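Long-range contacts in solute carrier family 15 member 1 (Mus musculus, PDB 5A9D), which couples uptake of dipeptides and other small peptides in the intestine to protons, the chain here being its extracellular domain of immunoglobulin-like fold: residues 6-11 and 32-37; 95-100 and 161-166; 101-106 and 121-126; 107-112 and 141-146. All blocks are in the same frame, centred on the assembly; numbering follows the deposited sequence.

Contact 1 of 4, residues 6-11 and 32-37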
loop_
_atom_site.group_PDB
_atom_site.type_symbol
_atom_site.label_atom_id
_atom_site.label_comp_id
_atom_site.label_asym_id
_atom_site.label_seq_id
_atom_site.Cartn_x
_atom_site.Cartn_y
_atom_site.Cartn_z
ATOM N N GLN A 6 3.660 -7.956 -12.167
ATOM C CA GLN A 6 2.929 -7.254 -13.223
ATOM C C GLN A 6 3.301 -5.782 -13.151
ATOM O O GLN A 6 3.320 -5.189 -12.064
ATOM C CB GLN A 6 1.422 -7.464 -13.121
ATOM C CG GLN A 6 0.934 -8.829 -13.652
ATOM C CD GLN A 6 -0.565 -9.030 -13.484
ATOM O OE1 GLN A 6 -1.336 -8.082 -13.437
ATOM N NE2 GLN A 6 -1.032 -10.268 -13.360
ATOM N N ILE A 7 3.688 -5.209 -14.302
ATOM C CA ILE A 7 4.110 -3.813 -14.402
ATOM C C ILE A 7 3.413 -3.110 -15.571
ATOM O O ILE A 7 3.483 -3.558 -16.708
ATOM C CB ILE A 7 5.663 -3.678 -14.543
ATOM C CG1 ILE A 7 6.411 -4.487 -13.457
ATOM C CG2 ILE A 7 6.100 -2.184 -14.551
ATOM C CD1 ILE A 7 7.934 -4.735 -13.697
ATOM N N LYS A 8 2.840 -1.953 -15.276
ATOM C CA LYS A 8 2.220 -1.043 -16.242
ATOM C C LYS A 8 3.107 0.193 -16.211
ATOM O O LYS A 8 3.594 0.562 -15.151
ATOM C CB LYS A 8 0.791 -0.690 -15.782
ATOM C CG LYS A 8 0.079 0.407 -16.550
ATOM C CD LYS A 8 -0.772 1.140 -15.554
ATOM C CE LYS A 8 -2.224 1.123 -15.890
ATOM N NZ LYS A 8 -3.021 1.486 -14.703
ATOM N N VAL A 9 3.356 0.809 -17.353
ATOM C CA VAL A 9 4.185 2.027 -17.383
ATOM C C VAL A 9 3.277 3.209 -17.690
ATOM O O VAL A 9 2.455 3.116 -18.587
ATOM C CB VAL A 9 5.352 1.940 -18.395
ATOM C CG1 VAL A 9 6.263 3.192 -18.313
ATOM C CG2 VAL A 9 6.160 0.660 -18.190
ATOM N N LEU A 10 3.416 4.308 -16.933
ATOM C CA LEU A 10 2.664 5.522 -17.180
ATOM C C LEU A 10 3.671 6.665 -17.269
ATOM O O LEU A 10 4.387 6.975 -16.312
ATOM C CB LEU A 10 1.569 5.741 -16.085
ATOM C CG LEU A 10 0.888 7.126 -15.965
ATOM C CD1 LEU A 10 0.111 7.506 -17.228
ATOM C CD2 LEU A 10 -0.077 7.171 -14.778
ATOM N N ASN A 11 3.753 7.247 -18.452
ATOM C CA ASN A 11 4.615 8.369 -18.760
ATOM C C ASN A 11 3.874 9.649 -18.423
ATOM O O ASN A 11 2.944 10.030 -19.137
ATOM C CB ASN A 11 5.009 8.329 -20.237
ATOM C CG ASN A 11 5.985 9.408 -20.617
ATOM O OD1 ASN A 11 6.298 10.290 -19.834
ATOM N ND2 ASN A 11 6.471 9.371 -21.835
ATOM N N SER A 32 0.768 9.169 -21.449
ATOM C CA SER A 32 0.230 7.915 -21.961
ATOM C C SER A 32 0.722 6.757 -21.110
ATOM O O SER A 32 1.759 6.860 -20.454
ATOM C CB SER A 32 0.589 7.713 -23.439
ATOM O OG SER A 32 1.916 7.247 -23.603
ATOM N N GLN A 33 -0.007 5.643 -21.152
ATOM C CA GLN A 33 0.361 4.452 -20.424
ATOM C C GLN A 33 0.298 3.205 -21.302
ATOM O O GLN A 33 -0.347 3.233 -22.348
ATOM C CB GLN A 33 -0.545 4.283 -19.200
ATOM C CG GLN A 33 -2.036 4.106 -19.523
ATOM C CD GLN A 33 -2.864 3.914 -18.278
ATOM O OE1 GLN A 33 -2.479 4.306 -17.181
ATOM N NE2 GLN A 33 -4.043 3.339 -18.400
ATOM N N THR A 34 0.884 2.089 -20.829
ATOM C CA THR A 34 0.765 0.823 -21.554
ATOM C C THR A 34 -0.680 0.370 -21.315
ATOM O O THR A 34 -1.197 0.569 -20.218
ATOM C CB THR A 34 1.779 -0.212 -21.032
ATOM O OG1 THR A 34 1.622 -0.311 -19.623
ATOM C CG2 THR A 34 3.218 0.139 -21.397
ATOM N N ASP A 35 -1.340 -0.169 -22.331
ATOM C CA ASP A 35 -2.744 -0.596 -22.207
ATOM C C ASP A 35 -2.939 -1.788 -21.280
ATOM O O ASP A 35 -4.045 -1.999 -20.789
ATOM C CB ASP A 35 -3.400 -0.849 -23.582
ATOM C CG ASP A 35 -2.554 -1.525 -24.656
ATOM O OD1 ASP A 35 -1.765 -2.445 -24.306
ATOM O OD2 ASP A 35 -2.736 -1.186 -25.861
ATOM N N THR A 36 -1.866 -2.559 -21.033
ATOM C CA THR A 36 -1.923 -3.731 -20.168
ATOM C C THR A 36 -0.783 -3.696 -19.157
ATOM O O THR A 36 0.160 -2.888 -19.260
ATOM C CB THR A 36 -1.801 -5.051 -20.995
ATOM O OG1 THR A 36 -0.477 -5.159 -21.541
ATOM C CG2 THR A 36 -2.870 -5.199 -22.083
ATOM N N PHE A 37 -0.869 -4.601 -18.189
ATOM C CA PHE A 37 0.193 -4.854 -17.252
ATOM C C PHE A 37 1.040 -5.896 -17.973
ATOM O O PHE A 37 0.500 -6.870 -18.490
ATOM C CB PHE A 37 -0.378 -5.455 -15.948
ATOM C CG PHE A 37 -0.940 -4.426 -14.986
ATOM C CD1 PHE A 37 -0.107 -3.744 -14.105
ATOM C CD2 PHE A 37 -2.303 -4.139 -14.965
ATOM C CE1 PHE A 37 -0.621 -2.771 -13.242
ATOM C CE2 PHE A 37 -2.819 -3.187 -14.084
ATOM C CZ PHE A 37 -1.975 -2.516 -13.224
HETATM O O HOH W 1 -2.774 4.262 -14.479
#

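Contact 2 of 4, residues 95-100 and 161-166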
loop_
_atom_site.group_PDB
_atom_site.type_symbol
_atom_site.label_atom_id
_atom_site.label_comp_id
_atom_site.label_asym_id
_atom_site.label_seq_id
_atom_site.Cartn_x
_atom_site.Cartn_y
_atom_site.Cartn_z
ATOM N N GLY A 95 -13.982 -17.042 0.089
ATOM C CA GLY A 95 -13.588 -18.006 1.108
ATOM C C GLY A 95 -12.116 -18.118 1.416
ATOM O O GLY A 95 -11.751 -18.767 2.403
ATOM N N GLU A 96 -11.251 -17.502 0.580
ATOM C CA GLU A 96 -9.807 -17.521 0.840
ATOM C C GLU A 96 -9.444 -16.666 2.053
ATOM O O GLU A 96 -10.161 -15.715 2.392
ATOM C CB GLU A 96 -9.001 -17.089 -0.388
ATOM C CG GLU A 96 -8.966 -18.159 -1.466
ATOM C CD GLU A 96 -8.035 -17.847 -2.617
ATOM O OE1 GLU A 96 -8.106 -16.717 -3.152
ATOM O OE2 GLU A 96 -7.224 -18.732 -2.974
ATOM N N ASN A 97 -8.349 -17.024 2.717
ATOM C CA ASN A 97 -7.891 -16.370 3.914
ATOM C C ASN A 97 -6.704 -15.507 3.589
ATOM O O ASN A 97 -5.774 -15.972 2.945
ATOM C CB ASN A 97 -7.543 -17.426 4.988
ATOM C CG ASN A 97 -8.737 -18.322 5.300
ATOM O OD1 ASN A 97 -9.775 -17.878 5.812
ATOM N ND2 ASN A 97 -8.690 -19.557 4.835
ATOM N N GLY A 98 -6.756 -14.259 4.025
ATOM C CA GLY A 98 -5.662 -13.313 3.862
ATOM C C GLY A 98 -4.670 -13.521 4.976
ATOM O O GLY A 98 -5.057 -13.561 6.138
ATOM N N ILE A 99 -3.395 -13.677 4.641
ATOM C CA ILE A 99 -2.357 -13.837 5.652
ATOM C C ILE A 99 -1.239 -12.833 5.387
ATOM O O ILE A 99 -0.760 -12.722 4.264
ATOM C CB ILE A 99 -1.816 -15.300 5.733
ATOM C CG1 ILE A 99 -2.921 -16.304 6.135
ATOM C CG2 ILE A 99 -0.590 -15.421 6.680
ATOM C CD1 ILE A 99 -2.532 -17.807 5.909
ATOM N N ARG A 100 -0.819 -12.122 6.429
ATOM C CA ARG A 100 0.336 -11.232 6.329
ATOM C C ARG A 100 1.286 -11.598 7.479
ATOM O O ARG A 100 0.870 -12.218 8.456
ATOM C CB ARG A 100 -0.063 -9.741 6.360
ATOM C CG ARG A 100 -0.582 -9.303 7.711
ATOM C CD ARG A 100 -0.693 -7.810 7.778
ATOM N NE ARG A 100 -1.348 -7.439 9.022
ATOM C CZ ARG A 100 -1.840 -6.239 9.276
ATOM N NH1 ARG A 100 -1.726 -5.265 8.381
ATOM N NH2 ARG A 100 -2.471 -6.006 10.418
ATOM N N PHE A 161 -12.989 -19.721 7.014
ATOM C CA PHE A 161 -13.457 -19.322 5.689
ATOM C C PHE A 161 -13.544 -17.802 5.634
ATOM O O PHE A 161 -14.205 -17.193 6.467
ATOM C CB PHE A 161 -14.842 -19.952 5.415
ATOM C CG PHE A 161 -15.501 -19.595 4.098
ATOM C CD1 PHE A 161 -16.167 -18.379 3.940
ATOM C CD2 PHE A 161 -15.513 -20.497 3.040
ATOM C CE1 PHE A 161 -16.783 -18.054 2.731
ATOM C CE2 PHE A 161 -16.177 -20.191 1.849
ATOM C CZ PHE A 161 -16.800 -18.966 1.703
ATOM N N GLY A 162 -12.856 -17.206 4.661
ATOM C CA GLY A 162 -12.848 -15.767 4.425
ATOM C C GLY A 162 -12.182 -14.934 5.506
ATOM O O GLY A 162 -12.446 -13.740 5.597
ATOM N N SER A 163 -11.327 -15.524 6.324
ATOM C CA SER A 163 -10.698 -14.793 7.431
ATOM C C SER A 163 -9.414 -14.035 7.016
ATOM O O SER A 163 -9.032 -13.997 5.832
ATOM C CB SER A 163 -10.425 -15.739 8.593
ATOM O OG SER A 163 -11.617 -16.392 8.992
ATOM N N ALA A 164 -8.826 -13.333 7.968
ATOM C CA ALA A 164 -7.575 -12.618 7.751
ATOM C C ALA A 164 -6.774 -12.758 9.016
ATOM O O ALA A 164 -7.351 -12.705 10.101
ATOM C CB ALA A 164 -7.823 -11.160 7.426
ATOM N N TYR A 165 -5.477 -13.037 8.880
ATOM C CA TYR A 165 -4.583 -13.265 10.012
ATOM C C TYR A 165 -3.266 -12.553 9.822
ATOM O O TYR A 165 -2.812 -12.363 8.696
ATOM C CB TYR A 165 -4.306 -14.772 10.220
ATOM C CG TYR A 165 -5.543 -15.636 10.358
ATOM C CD1 TYR A 165 -6.141 -15.836 11.597
ATOM C CD2 TYR A 165 -6.113 -16.253 9.248
ATOM C CE1 TYR A 165 -7.290 -16.612 11.725
ATOM C CE2 TYR A 165 -7.245 -17.049 9.367
ATOM C CZ TYR A 165 -7.834 -17.218 10.607
ATOM O OH TYR A 165 -8.955 -18.000 10.709
ATOM N N THR A 166 -2.642 -12.194 10.951
ATOM C CA THR A 166 -1.326 -11.584 11.034
ATOM C C THR A 166 -0.493 -12.572 11.828
ATOM O O THR A 166 -0.845 -12.941 12.945
ATOM C CB THR A 166 -1.385 -10.220 11.712
ATOM O OG1 THR A 166 -2.112 -9.329 10.894
ATOM C CG2 THR A 166 -0.009 -9.614 11.913
#

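Contact 3 of 4, residues 101-106 and 121-126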
loop_
_atom_site.group_PDB
_atom_site.type_symbol
_atom_site.label_atom_id
_atom_site.label_comp_id
_atom_site.label_asym_id
_atom_site.label_seq_id
_atom_site.Cartn_x
_atom_site.Cartn_y
_atom_site.Cartn_z
ATOM N N PHE A 101 2.555 -11.286 7.311
ATOM C CA PHE A 101 3.557 -11.593 8.316
ATOM C C PHE A 101 4.160 -10.311 8.861
ATOM O O PHE A 101 4.354 -9.354 8.124
ATOM C CB PHE A 101 4.666 -12.480 7.723
ATOM C CG PHE A 101 4.195 -13.899 7.510
ATOM C CD1 PHE A 101 3.536 -14.262 6.334
ATOM C CD2 PHE A 101 4.342 -14.856 8.518
ATOM C CE1 PHE A 101 3.048 -15.565 6.167
ATOM C CE2 PHE A 101 3.893 -16.165 8.335
ATOM C CZ PHE A 101 3.225 -16.508 7.178
ATOM N N VAL A 102 4.452 -10.307 10.167
ATOM C CA VAL A 102 5.079 -9.186 10.827
ATOM C C VAL A 102 6.420 -9.719 11.313
ATOM O O VAL A 102 6.463 -10.722 12.028
ATOM C CB VAL A 102 4.220 -8.569 11.975
ATOM C CG1 VAL A 102 5.050 -7.624 12.864
ATOM C CG2 VAL A 102 3.004 -7.839 11.417
ATOM N N ASN A 103 7.499 -9.014 10.966
ATOM C CA ASN A 103 8.835 -9.399 11.386
ATOM C C ASN A 103 9.254 -8.578 12.591
ATOM O O ASN A 103 9.280 -7.359 12.496
ATOM C CB ASN A 103 9.818 -9.230 10.214
ATOM C CG ASN A 103 11.245 -9.547 10.564
ATOM O OD1 ASN A 103 11.523 -10.295 11.492
ATOM N ND2 ASN A 103 12.173 -9.053 9.780
ATOM N N THR A 104 9.576 -9.221 13.730
ATOM C CA THR A 104 10.069 -8.462 14.897
ATOM C C THR A 104 11.583 -8.631 15.061
ATOM O O THR A 104 12.153 -8.085 15.987
ATOM C CB THR A 104 9.319 -8.817 16.192
ATOM O OG1 THR A 104 9.722 -10.112 16.624
ATOM C CG2 THR A 104 7.804 -8.735 16.048
ATOM N N LEU A 105 12.229 -9.385 14.156
ATOM C CA LEU A 105 13.661 -9.643 14.227
ATOM C C LEU A 105 14.445 -8.458 13.687
ATOM O O LEU A 105 13.866 -7.619 13.003
ATOM C CB LEU A 105 14.017 -10.943 13.464
ATOM C CG LEU A 105 13.166 -12.177 13.801
ATOM C CD1 LEU A 105 13.524 -13.329 12.889
ATOM C CD2 LEU A 105 13.274 -12.564 15.275
ATOM N N ASN A 106 15.767 -8.408 13.982
ATOM C CA ASN A 106 16.673 -7.328 13.586
ATOM C C ASN A 106 17.255 -7.509 12.169
ATOM O O ASN A 106 17.990 -6.645 11.673
ATOM C CB ASN A 106 17.779 -7.139 14.661
ATOM C CG ASN A 106 17.192 -6.780 16.014
ATOM O OD1 ASN A 106 16.291 -5.932 16.130
ATOM N ND2 ASN A 106 17.634 -7.462 17.063
ATOM N N VAL A 121 10.859 -9.227 4.374
ATOM C CA VAL A 121 10.013 -8.412 5.245
ATOM C C VAL A 121 10.990 -7.763 6.226
ATOM O O VAL A 121 11.703 -8.455 6.948
ATOM C CB VAL A 121 8.897 -9.207 5.969
ATOM C CG1 VAL A 121 8.011 -8.263 6.795
ATOM C CG2 VAL A 121 8.062 -10.007 4.984
ATOM N N THR A 122 11.051 -6.444 6.211
ATOM C CA THR A 122 11.993 -5.689 7.035
ATOM C C THR A 122 11.624 -5.723 8.543
ATOM O O THR A 122 10.512 -6.086 8.906
ATOM C CB THR A 122 12.155 -4.260 6.467
ATOM O OG1 THR A 122 10.902 -3.570 6.578
ATOM C CG2 THR A 122 12.636 -4.250 4.994
ATOM N N SER A 123 12.588 -5.354 9.399
ATOM C CA SER A 123 12.476 -5.332 10.846
ATOM C C SER A 123 11.331 -4.458 11.312
ATOM O O SER A 123 11.220 -3.306 10.878
ATOM C CB SER A 123 13.786 -4.851 11.461
ATOM O OG SER A 123 14.795 -5.801 11.168
ATOM N N HIS A 124 10.494 -5.007 12.223
ATOM C CA HIS A 124 9.320 -4.341 12.815
ATOM C C HIS A 124 8.415 -3.771 11.737
ATOM O O HIS A 124 7.967 -2.636 11.803
ATOM C CB HIS A 124 9.721 -3.320 13.882
ATOM C CG HIS A 124 10.446 -3.942 15.030
ATOM N ND1 HIS A 124 11.833 -4.000 15.067
ATOM C CD2 HIS A 124 9.955 -4.517 16.153
ATOM C CE1 HIS A 124 12.137 -4.583 16.217
ATOM N NE2 HIS A 124 11.039 -4.929 16.892
ATOM N N ASN A 125 8.166 -4.592 10.731
ATOM C CA ASN A 125 7.345 -4.238 9.609
ATOM C C ASN A 125 6.398 -5.386 9.222
ATOM O O ASN A 125 6.622 -6.543 9.594
ATOM C CB ASN A 125 8.228 -3.823 8.439
ATOM C CG ASN A 125 7.538 -2.924 7.456
ATOM O OD1 ASN A 125 6.333 -2.595 7.572
ATOM N ND2 ASN A 125 8.281 -2.539 6.439
ATOM N N ALA A 126 5.333 -5.044 8.495
ATOM C CA ALA A 126 4.358 -6.017 8.045
ATOM C C ALA A 126 4.428 -6.142 6.541
ATOM O O ALA A 126 4.639 -5.153 5.844
ATOM C CB ALA A 126 2.953 -5.582 8.451
#

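Contact 4 of 4, residues 107-112 and 141-146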
loop_
_atom_site.group_PDB
_atom_site.type_symbol
_atom_site.label_atom_id
_atom_site.label_comp_id
_atom_site.label_asym_id
_atom_site.label_seq_id
_atom_site.Cartn_x
_atom_site.Cartn_y
_atom_site.Cartn_z
ATOM N N GLU A 107 16.907 -8.623 11.528
ATOM C CA GLU A 107 17.291 -8.978 10.160
ATOM C C GLU A 107 16.008 -9.235 9.374
ATOM O O GLU A 107 14.973 -9.550 9.969
ATOM C CB GLU A 107 18.172 -10.257 10.120
ATOM C CG GLU A 107 19.485 -10.186 10.905
ATOM C CD GLU A 107 20.470 -9.085 10.546
ATOM O OE1 GLU A 107 20.576 -8.738 9.346
ATOM O OE2 GLU A 107 21.159 -8.588 11.468
ATOM N N MET A 108 16.084 -9.112 8.047
ATOM C CA MET A 108 14.973 -9.365 7.135
ATOM C C MET A 108 14.591 -10.850 7.181
ATOM O O MET A 108 15.426 -11.707 7.471
ATOM C CB MET A 108 15.388 -9.023 5.702
ATOM C CG MET A 108 15.453 -7.542 5.416
ATOM S SD MET A 108 16.159 -7.308 3.771
ATOM C CE MET A 108 16.272 -5.496 3.713
ATOM N N VAL A 109 13.340 -11.150 6.851
ATOM C CA VAL A 109 12.840 -12.518 6.824
ATOM C C VAL A 109 12.146 -12.789 5.495
ATOM O O VAL A 109 11.534 -11.896 4.930
ATOM C CB VAL A 109 11.917 -12.868 8.029
ATOM C CG1 VAL A 109 12.670 -12.838 9.349
ATOM C CG2 VAL A 109 10.663 -12.002 8.079
ATOM N N THR A 110 12.211 -14.027 5.026
ATOM C CA THR A 110 11.527 -14.454 3.823
ATOM C C THR A 110 10.619 -15.597 4.215
ATOM O O THR A 110 11.032 -16.522 4.915
ATOM C CB THR A 110 12.519 -14.760 2.687
ATOM O OG1 THR A 110 13.052 -13.518 2.248
ATOM C CG2 THR A 110 11.847 -15.464 1.485
ATOM N N ILE A 111 9.367 -15.516 3.787
ATOM C CA ILE A 111 8.373 -16.531 4.086
ATOM C C ILE A 111 7.916 -17.109 2.796
ATOM O O ILE A 111 7.604 -16.355 1.877
ATOM C CB ILE A 111 7.154 -15.998 4.911
ATOM C CG1 ILE A 111 7.623 -15.269 6.165
ATOM C CG2 ILE A 111 6.181 -17.149 5.249
ATOM C CD1 ILE A 111 7.658 -13.726 6.013
ATOM N N LYS A 112 7.841 -18.458 2.734
ATOM C CA LYS A 112 7.352 -19.159 1.552
ATOM C C LYS A 112 6.186 -20.010 2.045
ATOM O O LYS A 112 6.344 -20.767 3.011
ATOM C CB LYS A 112 8.439 -20.037 0.884
ATOM C CG LYS A 112 9.637 -19.242 0.358
ATOM C CD LYS A 112 10.240 -19.895 -0.861
ATOM C CE LYS A 112 11.523 -19.236 -1.305
ATOM N NZ LYS A 112 12.213 -20.032 -2.362
ATOM N N ILE A 141 10.285 -20.276 7.033
ATOM C CA ILE A 141 10.826 -18.971 7.352
ATOM C C ILE A 141 12.339 -19.089 7.290
ATOM O O ILE A 141 12.916 -19.915 7.982
ATOM C CB ILE A 141 10.351 -18.422 8.725
ATOM C CG1 ILE A 141 8.837 -18.141 8.740
ATOM C CG2 ILE A 141 11.143 -17.138 9.081
ATOM C CD1 ILE A 141 8.258 -18.067 10.160
ATOM N N ASN A 142 12.967 -18.268 6.461
ATOM C CA ASN A 142 14.422 -18.238 6.322
ATOM C C ASN A 142 14.937 -16.838 6.624
ATOM O O ASN A 142 14.369 -15.842 6.168
ATOM C CB ASN A 142 14.868 -18.773 4.958
ATOM C CG ASN A 142 14.698 -20.280 4.863
ATOM O OD1 ASN A 142 15.605 -21.047 5.189
ATOM N ND2 ASN A 142 13.514 -20.749 4.474
ATOM N N THR A 143 15.935 -16.774 7.505
ATOM C CA THR A 143 16.553 -15.546 8.000
ATOM C C THR A 143 17.972 -15.824 8.505
ATOM O O THR A 143 18.284 -16.959 8.886
ATOM C CB THR A 143 15.663 -14.895 9.094
ATOM O OG1 THR A 143 16.203 -13.633 9.488
ATOM C CG2 THR A 143 15.430 -15.799 10.320
ATOM N N THR A 144 18.830 -14.775 8.506
ATOM C CA THR A 144 20.203 -14.829 9.029
ATOM C C THR A 144 20.190 -14.514 10.554
ATOM O O THR A 144 21.211 -14.683 11.229
ATOM C CB THR A 144 21.122 -13.850 8.255
ATOM O OG1 THR A 144 20.617 -12.511 8.379
ATOM C CG2 THR A 144 21.308 -14.231 6.782
ATOM N N ALA A 145 19.033 -14.060 11.081
ATOM C CA ALA A 145 18.828 -13.686 12.485
ATOM C C ALA A 145 18.997 -14.840 13.486
ATOM O O ALA A 145 19.316 -14.590 14.658
ATOM C CB ALA A 145 17.466 -13.036 12.661
ATOM N N VAL A 146 18.803 -16.094 13.026
ATOM C CA VAL A 146 18.922 -17.287 13.875
ATOM C C VAL A 146 19.991 -18.264 13.355
ATOM O O VAL A 146 20.421 -18.153 12.200
ATOM C CB VAL A 146 17.549 -17.988 14.097
ATOM C CG1 VAL A 146 16.627 -17.146 14.976
ATOM C CG2 VAL A 146 16.871 -18.345 12.771
HETATM O O HOH W 2 18.069 -12.316 6.925
HETATM O O HOH W 3 11.390 -19.137 3.494
#

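Contact 1 of 4, residues 6-11 and 32-37
Strand 4-11 and the edge strand 32-41 run antiparallel, and one side-chain hydroxyl takes over a place in their backbone ladder. Asn11 and Ser32 form a regular hydrogen-bonded pair: Asn11 N gives a bond of 2.9 Å to Ser32 O, and Ser32 N returns a longer one to Asn11 O. Thr34 N reaches Val9 O at 2.9 Å, nearly along the C=O axis. Val9 N finds its acceptor in Thr34 OG1 at 3.1 Å, and the same hydroxyl donates to Thr36 O at 3.0 Å. Its position between the backbone N and the carbonyl carbon (chi1 53°) turns it both ways, and threonine suits the place because one oxygen accepts and donates while CG2 packs against Val9 CB. A valine here removes both bonds of this hydroxyl and would probably loosen the turn through Thr36.

On the face carrying Leu10 and Gln33, a water takes a bond from Lys8 NZ at 2.8 Å and gives one to Gln33 OE1 at 2.7 Å. Lys8 CB lies over a face of the Phe37 ring, 4.0 Å from its centroid. Gln6 OE1 turns to Arg70, while Asp184 of the second subunit is a weak partner of Lys8 NZ and Gln33 NE2. The chemistry implies a sheet edge whose irregular backbone is made good by a hydroxyl, and whose buried lysine is held chiefly by water, its charge perhaps eased by that distant aspartate.

Contact 2 of 4, residues 95-100 and 161-166
Two neighbouring strands of an immunoglobulin-like domain, 97-103 and 164-171, lie parallel in a mixed sheet, their short segments 14° apart. In the backbone ladder Gly98 bonds to the residues on either side of its partner Ala164, the parallel pattern. Gly98 N gives to Ser163 O at 2.9 Å, Tyr165 N to Gly98 O at 2.8 Å, and Arg100 N to Tyr165 O at 3.0 Å. Before the strands begin, Gly162 N approaches Gly95 O from above the carbonyl plane, off the lone pairs.

Among the side-chain bonds, Asn97 stands in for a backbone acceptor. Its OD1 takes Ser163 N at 2.9 Å, in the carbonyl plane, while ND2 holds Asp160 O; an amide suits this spot by both accepting and donating. Arg100 and Thr166 lie side by side, pointing the same way. With the arginine chain extended from CG, NE meets Thr166 OG1 at 2.8 Å, in the guanidinium plane, and that hydroxyl also bonds Asp184. NH1 forms a salt bridge to Asp86 of the second subunit and NH2 a bond to Thr72 of the same subunit. Replacing Arg100 by an alanine removes the guanidinium, and would probably weaken the link between the subunits and leave Thr166 less firmly held.

The Tyr165 ring packs loosely, its edge facing Asn97 CB and Ile99 CG1. Gly95 suits its place doubly, since its backbone angles call for glycine and a CB would strike Phe161. Gly95 CA instead rests over the centre of the Phe161 ring in a CH-pi contact, 3.4 Å from the centroid.

Contact 3 of 4, residues 101-106 and 121-126
Asn103, at the end of strand 97-103, has the largest share of the junction with segment 121-126. Its CB packs against Val121 CG1 at 4.0 Å and nears Thr122 O. CG lies anti to the backbone N (chi1 178°), which carries the amide over the backbone of Val121 and Thr122. At the tip the two atoms part company. ND2 donates to Val121 O at 2.9 Å, approaching from above the carbonyl plane, and also bonds Glu107 O. Asn103 OD1 accepts from Leu105 N at 2.9 Å, closing an Asx turn. Asparagine suits the place because one short amide can hold its own chain in a turn and the facing chain in position.

The backbone of Asn103 is used too. Its N gives a straight bond to Asn125 O, nearly along the C=O axis, at 3.0 Å. Its O faces both His124 N and Asn125 N, each bond weak, which fits a G1 beta bulge; His124 has the positive phi (52°) characteristic of the first bulge position. Ser123 OG, in one of its two conformers, donates to Leu105 O at 2.7 Å, on a lone pair. On the other face Val102 CG2 meets Ala126 CB at 3.7 Å, two small groups fitting closely paired strands. Thr104 CA sits over a face of the His124 ring toward its rim, and that ring stacks with Trp76 of the second subunit.

The chemistry is that of a strand end: amide and hydroxyl side chains supply bonds as the backbone ladder gives out, and the bulge presents its histidine to the second subunit.

Contact 4 of 4, residues 107-112 and 141-146
The touching parts of segments 107-112 and 141-146 run antiparallel, 174° apart end to end, and their regular pairing is short. Thr110 and Asn142 form a hydrogen-bonded pair with both bonds made: Thr110 N to Asn142 O and Asn142 N to Thr110 O, each 3.0 Å. Ile111 and Ile141 follow as a non-hydrogen-bonded pair. Beyond Asn142 the backbone ladder gives way to a hydroxyl and a water. Thr143 OG1 donates to Met108 O at 2.9 Å from above the carbonyl plane, and a water gives another bond to Met108 O while accepting from Thr144 N, so this carbonyl is gripped twice.

Thr143 OG1 lies anti to the backbone N (chi1 -175°), which turns it across to Met108 and also lets it accept Ala145 N at 3.3 Å. Its CB rests on Val109 CG1 at 3.6 Å, the two side chains lying alongside one another. A beta-branched residue with a hydroxyl thus suits both its polar and apolar neighbours. Ile111 and Ile141 also lie side by side, CG1 to CG1 at 4.0 Å, and with Val109 they touch Ile169 of strand 164-171. On the face of Thr110 and Asn142 a second water joins Asn142 ND2 to Thr110 O. At the exposed end Glu107 CB touches Ala145 CB at 3.8 Å, the glutamate chain crossing Thr144 at about a right angle.

Thr143 closes an ST turn just beyond the Asn142 pair, toward one end of the inner strands of a beta sandwich whose branched aliphatic side chains face the opposing sheet, as in an immunoglobulin-like fold.

Contact 1 lies apart, in a sheet of the N-terminal half, 30 to 33 Å, centre to centre, from contacts 2 to 4, which share the second half. Contact 2 is the most buried and has the longest regular ladder, a parallel one; the other three are partly buried and antiparallel. In all four, side-chain hydroxyls or amides supplement the backbone bonds. Contacts 2 and 3 use strand 97-103 and meet through Thr166 and Val102. Between contacts 3 and 4, Val121 N probably bonds Val109 O within one sheet, while Phe101 packs on Ile111 across the sandwich. Contacts 1 and 4 both use bridging water, but contact 4 alone meets no other chain of the assembly.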